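Local coordinates for protein rhamnonate dehydratase (Gibberella zeae PH-1, PDB 3FXG) that probably dehydrates rhamnonate, a sugar acid, as a magnesium-dependent lyase of the enolase superfamily, at residues A139-L144 against G304-L309; P297-L302 against G328-H333. All blocks are in the same frame, centred on the assembly; numbering follows the deposited sequence.

Contact 1 (A139-L144 against G304-L309); sequences ALWDLL and GLTELL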
loop_
_atom_site.group_PDB
_atom_site.type_symbol
_atom_site.label_atom_id
_atom_site.label_comp_id
_atom_site.label_asym_id
_atom_site.label_seq_id
_atom_site.Cartn_x
_atom_site.Cartn_y
_atom_site.Cartn_z
ATOM N N ALA A 139 21.473 -34.919 15.038
ATOM C CA ALA A 139 21.955 -36.265 15.342
ATOM C C ALA A 139 21.613 -37.183 14.172
ATOM O O ALA A 139 22.369 -38.094 13.844
ATOM C CB ALA A 139 21.316 -36.785 16.632
ATOM N N LEU A 140 20.469 -36.937 13.541
ATOM C CA LEU A 140 20.056 -37.734 12.396
ATOM C C LEU A 140 21.037 -37.515 11.251
ATOM O O LEU A 140 21.464 -38.471 10.602
ATOM C CB LEU A 140 18.639 -37.354 11.949
ATOM C CG LEU A 140 17.476 -37.910 12.775
ATOM C CD1 LEU A 140 16.165 -37.312 12.278
ATOM C CD2 LEU A 140 17.442 -39.435 12.659
ATOM N N TRP A 141 21.405 -36.258 11.006
ATOM C CA TRP A 141 22.347 -35.965 9.932
ATOM C C TRP A 141 23.718 -36.561 10.218
ATOM O O TRP A 141 24.380 -37.052 9.307
ATOM C CB TRP A 141 22.458 -34.456 9.700
ATOM C CG TRP A 141 21.330 -33.927 8.852
ATOM C CD1 TRP A 141 20.210 -33.270 9.282
ATOM C CD2 TRP A 141 21.204 -34.047 7.432
ATOM N NE1 TRP A 141 19.396 -32.970 8.213
ATOM C CE2 TRP A 141 19.982 -33.438 7.066
ATOM C CE3 TRP A 141 22.006 -34.612 6.432
ATOM C CZ2 TRP A 141 19.545 -33.375 5.740
ATOM C CZ3 TRP A 141 21.571 -34.551 5.112
ATOM C CH2 TRP A 141 20.349 -33.935 4.779
ATOM N N ASP A 142 24.138 -36.525 11.481
ATOM C CA ASP A 142 25.428 -37.093 11.869
ATOM C C ASP A 142 25.394 -38.589 11.549
ATOM O O ASP A 142 26.352 -39.142 11.013
ATOM C CB ASP A 142 25.671 -36.875 13.371
ATOM C CG ASP A 142 27.077 -37.281 13.808
ATOM O OD1 ASP A 142 28.063 -36.780 13.222
ATOM O OD2 ASP A 142 27.196 -38.094 14.752
ATOM N N LEU A 143 24.277 -39.231 11.877
ATOM C CA LEU A 143 24.094 -40.656 11.619
ATOM C C LEU A 143 24.140 -40.959 10.120
ATOM O O LEU A 143 24.781 -41.920 9.691
ATOM C CB LEU A 143 22.752 -41.122 12.198
ATOM C CG LEU A 143 22.276 -42.533 11.843
ATOM C CD1 LEU A 143 23.264 -43.563 12.377
ATOM C CD2 LEU A 143 20.889 -42.762 12.433
ATOM N N LEU A 144 23.458 -40.139 9.324
ATOM C CA LEU A 144 23.439 -40.337 7.880
ATOM C C LEU A 144 24.843 -40.247 7.293
ATOM O O LEU A 144 25.219 -41.046 6.433
ATOM C CB LEU A 144 22.525 -39.305 7.207
ATOM C CG LEU A 144 21.025 -39.450 7.486
ATOM C CD1 LEU A 144 20.264 -38.320 6.803
ATOM C CD2 LEU A 144 20.534 -40.807 6.983
ATOM N N GLY A 304 16.772 -27.176 13.209
ATOM C CA GLY A 304 17.719 -28.167 12.735
ATOM C C GLY A 304 18.243 -27.866 11.343
ATOM O O GLY A 304 17.855 -26.876 10.725
ATOM N N LEU A 305 19.122 -28.728 10.845
ATOM C CA LEU A 305 19.703 -28.543 9.525
ATOM C C LEU A 305 18.651 -28.667 8.426
ATOM O O LEU A 305 18.634 -27.882 7.479
ATOM C CB LEU A 305 20.829 -29.559 9.300
ATOM C CG LEU A 305 21.512 -29.543 7.930
ATOM C CD1 LEU A 305 22.054 -28.151 7.641
ATOM C CD2 LEU A 305 22.634 -30.570 7.899
ATOM N N THR A 306 17.770 -29.651 8.556
ATOM C CA THR A 306 16.714 -29.856 7.571
ATOM C C THR A 306 15.899 -28.572 7.361
ATOM O O THR A 306 15.689 -28.140 6.229
ATOM C CB THR A 306 15.770 -30.990 8.010
ATOM O OG1 THR A 306 16.530 -32.194 8.191
ATOM C CG2 THR A 306 14.691 -31.231 6.953
ATOM N N GLU A 307 15.452 -27.957 8.451
ATOM C CA GLU A 307 14.671 -26.725 8.347
ATOM C C GLU A 307 15.558 -25.561 7.897
ATOM O O GLU A 307 15.109 -24.680 7.164
ATOM C CB GLU A 307 14.016 -26.388 9.691
ATOM C CG GLU A 307 13.089 -25.166 9.651
ATOM C CD GLU A 307 11.709 -25.465 9.074
ATOM O OE1 GLU A 307 11.622 -26.138 8.023
ATOM O OE2 GLU A 307 10.704 -25.014 9.668
ATOM N N LEU A 308 16.815 -25.555 8.343
ATOM C CA LEU A 308 17.744 -24.492 7.969
ATOM C C LEU A 308 17.971 -24.469 6.461
ATOM O O LEU A 308 18.119 -23.404 5.864
ATOM C CB LEU A 308 19.083 -24.671 8.693
ATOM C CG LEU A 308 20.163 -23.628 8.389
ATOM C CD1 LEU A 308 19.638 -22.216 8.673
ATOM C CD2 LEU A 308 21.390 -23.921 9.238
ATOM N N LEU A 309 18.011 -25.644 5.842
ATOM C CA LEU A 309 18.195 -25.718 4.397
ATOM C C LEU A 309 17.037 -25.008 3.691
ATOM O O LEU A 309 17.228 -24.356 2.668
ATOM C CB LEU A 309 18.255 -27.181 3.941
ATOM C CG LEU A 309 19.500 -27.965 4.367
ATOM C CD1 LEU A 309 19.301 -29.453 4.089
ATOM C CD2 LEU A 309 20.712 -27.432 3.623
#
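Trp141 reaches from helix 128-148 to the first turn of helix 305-316, where Leu305 and Thr306 receive its indole in two quite different ways. Leu305 sends CD2 over one face of the five-membered ring: the methyl stands 3.7 Å from the ring centroid and almost on the ring normal, a CH-pi contact. Its CG lies anti to the backbone N (chi1 177°), which carries the branch out across the indole, and the two side chains meet at about a right angle. Thr306 comes to the edge instead. Trp141 NE1 gives its hydrogen to Thr306 OG1 at 3.0 Å, and the oxygen lies close to the ring plane. The N-H...O angle of 159° makes this a fairly straight bond. Face and edge together fix the tilt of the indole, and the bond satisfies its one polar atom in a buried place. Thr306 OG1 has a second partner, Asp137 OD1, one turn before Trp141 on the same helix, so the hydroxyl is tied to helix 128-148 twice. Since helix 128-148 falls in the N-terminal family region and helix 305-316 in the barrel region, the tryptophan acts as a bridge between the capping domain and the TIM-like barrel of the enolase superfamily. Tryptophan suits this task because the helix axes stay 11.3 Å apart at their closest, at 96° to each other, and a large flat side chain can span the gap. On the opposite face of the indole lies Leu144 CD1 of its own helix. Packing slackens toward the six-membered ring, where CD1 of the partly exposed Leu309 approaches Trp141 CZ2 obliquely at 4.3 Å.

Contact 2 (P297-L302 against G328-H333); sequences PDVMWL and GPYSYH
Val299 CG1 presses against the CB of Tyr330 at 3.4 Å, the closest approach between the loop 297-302 and the first turn of helix 329-335. That methyl sits between the backbone N and the carbonyl carbon of its own residue (chi1 69°); it meets CB most closely and touches the start of the tyrosine ring only obliquely. The ring is met farther out by selenomethionine Met300. Its CG lies 3.9 Å from Tyr330 CD2, and chi1 with an extended chi2 (175°) carries SE along the same rim, 4.0 Å from Tyr330 CD2; chi3 only bends the terminal methyl. SE is 5.1 Å from the ring centroid and 73° off the normal, an oblique Met-aromatic contact. A compact branched valine fits the close approach, and a long flexible chain can follow the ring. The loop joins strand 294-295 to helix 305-316, a beta-to-alpha connection of the enolase superfamily's modified TIM barrel, and the side chain of Met300 lies about 13 Å from the bound magnesium ion. Leu138, from the N-terminal domain's helix 128-148, packs against Val299, Met300 and Tyr330. Behind them, Asp298 forms an Asx turn, its OD1 accepting from Met300 N at 2.8 Å, while its backbone O takes the amides of Trp301 and Leu302. Its OD2 is bonded to His325 and Tyr28. Tyr330 OH pairs with Thr82 N and the ring meets Phe385 edge-to-face, but the Tyr330 carbonyl O is buried without a partner. Gly328, at the N-cap, offers its O to the amides of Ser331 and Tyr332.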
loop_
_atom_site.group_PDB
_atom_site.type_symbol
_atom_site.label_atom_id
_atom_site.label_comp_id
_atom_site.label_asym_id
_atom_site.label_seq_id
_atom_site.Cartn_x
_atom_site.Cartn_y
_atom_site.Cartn_z
ATOM N N PRO A 297 20.178 -17.441 11.888
ATOM C CA PRO A 297 19.603 -18.478 12.744
ATOM C C PRO A 297 20.691 -19.304 13.416
ATOM O O PRO A 297 21.821 -19.362 12.928
ATOM C CB PRO A 297 18.792 -19.317 11.763
ATOM C CG PRO A 297 19.618 -19.245 10.524
ATOM C CD PRO A 297 19.997 -17.773 10.465
ATOM N N ASP A 298 20.350 -19.923 14.540
ATOM C CA ASP A 298 21.279 -20.803 15.240
ATOM C C ASP A 298 20.772 -22.188 14.848
ATOM O O ASP A 298 19.609 -22.511 15.080
ATOM C CB ASP A 298 21.192 -20.612 16.758
ATOM C CG ASP A 298 22.204 -21.460 17.506
ATOM O OD1 ASP A 298 22.144 -22.702 17.390
ATOM O OD2 ASP A 298 23.067 -20.890 18.206
ATOM N N VAL A 299 21.635 -22.991 14.234
ATOM C CA VAL A 299 21.243 -24.315 13.770
ATOM C C VAL A 299 20.751 -25.245 14.870
ATOM O O VAL A 299 19.969 -26.159 14.610
ATOM C CB VAL A 299 22.398 -25.004 13.011
ATOM C CG1 VAL A 299 23.517 -25.346 13.963
ATOM C CG2 VAL A 299 21.884 -26.251 12.306
HETATM N N MSE A 300 21.205 -25.019 16.098
HETATM C CA MSE A 300 20.783 -25.856 17.214
HETATM C C MSE A 300 19.483 -25.363 17.839
HETATM O O MSE A 300 18.945 -26.004 18.740
HETATM C CB MSE A 300 21.875 -25.899 18.290
HETATM C CG MSE A 300 23.126 -26.678 17.895
HETATM SE SE MSE A 300 24.523 -26.544 19.243
HETATM C CE MSE A 300 25.154 -24.789 18.779
ATOM N N TRP A 301 18.965 -24.237 17.352
ATOM C CA TRP A 301 17.746 -23.675 17.920
ATOM C C TRP A 301 16.542 -23.540 16.983
ATOM O O TRP A 301 15.413 -23.835 17.386
ATOM C CB TRP A 301 18.027 -22.289 18.521
ATOM C CG TRP A 301 19.195 -22.203 19.477
ATOM C CD1 TRP A 301 19.854 -23.240 20.076
ATOM C CD2 TRP A 301 19.812 -21.001 19.969
ATOM N NE1 TRP A 301 20.839 -22.760 20.910
ATOM C CE2 TRP A 301 20.836 -21.390 20.864
ATOM C CE3 TRP A 301 19.599 -19.633 19.740
ATOM C CZ2 TRP A 301 21.645 -20.460 21.533
ATOM C CZ3 TRP A 301 20.405 -18.706 20.403
ATOM C CH2 TRP A 301 21.415 -19.127 21.290
ATOM N N LEU A 302 16.779 -23.097 15.747
ATOM C CA LEU A 302 15.696 -22.844 14.786
ATOM C C LEU A 302 14.841 -24.019 14.329
ATOM O O LEU A 302 13.715 -23.815 13.865
ATOM C CB LEU A 302 16.237 -22.137 13.534
ATOM C CG LEU A 302 16.569 -23.039 12.335
ATOM C CD1 LEU A 302 16.572 -22.222 11.049
ATOM C CD2 LEU A 302 17.908 -23.721 12.559
ATOM N N GLY A 328 29.382 -23.921 15.666
ATOM C CA GLY A 328 30.447 -24.866 15.362
ATOM C C GLY A 328 30.258 -25.674 14.083
ATOM O O GLY A 328 29.703 -25.166 13.112
ATOM N N PRO A 329 30.718 -26.937 14.046
ATOM C CA PRO A 329 30.592 -27.806 12.867
ATOM C C PRO A 329 29.184 -27.894 12.274
ATOM O O PRO A 329 29.023 -28.073 11.067
ATOM C CB PRO A 329 31.089 -29.150 13.381
ATOM C CG PRO A 329 32.162 -28.738 14.349
ATOM C CD PRO A 329 31.492 -27.611 15.106
ATOM N N TYR A 330 28.164 -27.780 13.116
ATOM C CA TYR A 330 26.793 -27.844 12.623
ATOM C C TYR A 330 26.549 -26.689 11.659
ATOM O O TYR A 330 25.740 -26.795 10.736
ATOM C CB TYR A 330 25.804 -27.788 13.788
ATOM C CG TYR A 330 26.068 -28.852 14.825
ATOM C CD1 TYR A 330 26.280 -30.178 14.447
ATOM C CD2 TYR A 330 26.138 -28.532 16.180
ATOM C CE1 TYR A 330 26.560 -31.160 15.391
ATOM C CE2 TYR A 330 26.418 -29.508 17.133
ATOM C CZ TYR A 330 26.629 -30.817 16.731
ATOM O OH TYR A 330 26.928 -31.784 17.660
ATOM N N SER A 331 27.252 -25.583 11.877
ATOM C CA SER A 331 27.118 -24.430 11.002
ATOM C C SER A 331 28.181 -24.457 9.905
ATOM O O SER A 331 27.926 -24.023 8.783
ATOM C CB SER A 331 27.215 -23.131 11.807
ATOM O OG SER A 331 28.354 -23.132 12.648
ATOM N N TYR A 332 29.366 -24.983 10.210
ATOM C CA TYR A 332 30.426 -25.038 9.205
ATOM C C TYR A 332 29.994 -25.844 7.985
ATOM O O TYR A 332 30.173 -25.408 6.849
ATOM C CB TYR A 332 31.711 -25.653 9.782
ATOM C CG TYR A 332 32.194 -25.000 11.058
ATOM C CD1 TYR A 332 31.814 -23.699 11.387
ATOM C CD2 TYR A 332 33.030 -25.686 11.943
ATOM C CE1 TYR A 332 32.247 -23.099 12.561
ATOM C CE2 TYR A 332 33.471 -25.091 13.122
ATOM C CZ TYR A 332 33.073 -23.799 13.422
ATOM O OH TYR A 332 33.483 -23.202 14.590
ATOM N N HIS A 333 29.421 -27.020 8.220
ATOM C CA HIS A 333 28.991 -27.868 7.118
ATOM C C HIS A 333 27.906 -27.202 6.284
ATOM O O HIS A 333 27.808 -27.430 5.080
ATOM C CB HIS A 333 28.496 -29.219 7.641
ATOM C CG HIS A 333 29.598 -30.180 7.972
ATOM N ND1 HIS A 333 30.420 -30.026 9.069
ATOM C CD2 HIS A 333 30.004 -31.315 7.355
ATOM C CE1 HIS A 333 31.282 -31.027 9.115
ATOM N NE2 HIS A 333 31.051 -31.823 8.087
#

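Helix 305-316 joins the two contacts, whose centres lie 10 Å apart: Leu308 packs on Pro297, Val299 and Leu302 of contact 2, its CD1 3.5 Å from Pro297 CG. Helix 128-148 also serves both, giving Trp141 to contact 1 and Leu138 to the surroundings of contact 2. Both are buried, but contact 2 lies nearer the centre of the chain (about 5 Å against 14 Å for the contact centres), and contact 1 includes a partly exposed leucine. Contact 1 spans two domains and combines a hydrogen bond with a leucine over an indole; contact 2, within the barrel domain, meets through apolar and selenium-aromatic contacts, while the side-chain polar groups of Asp298 and Tyr330 bond elsewhere.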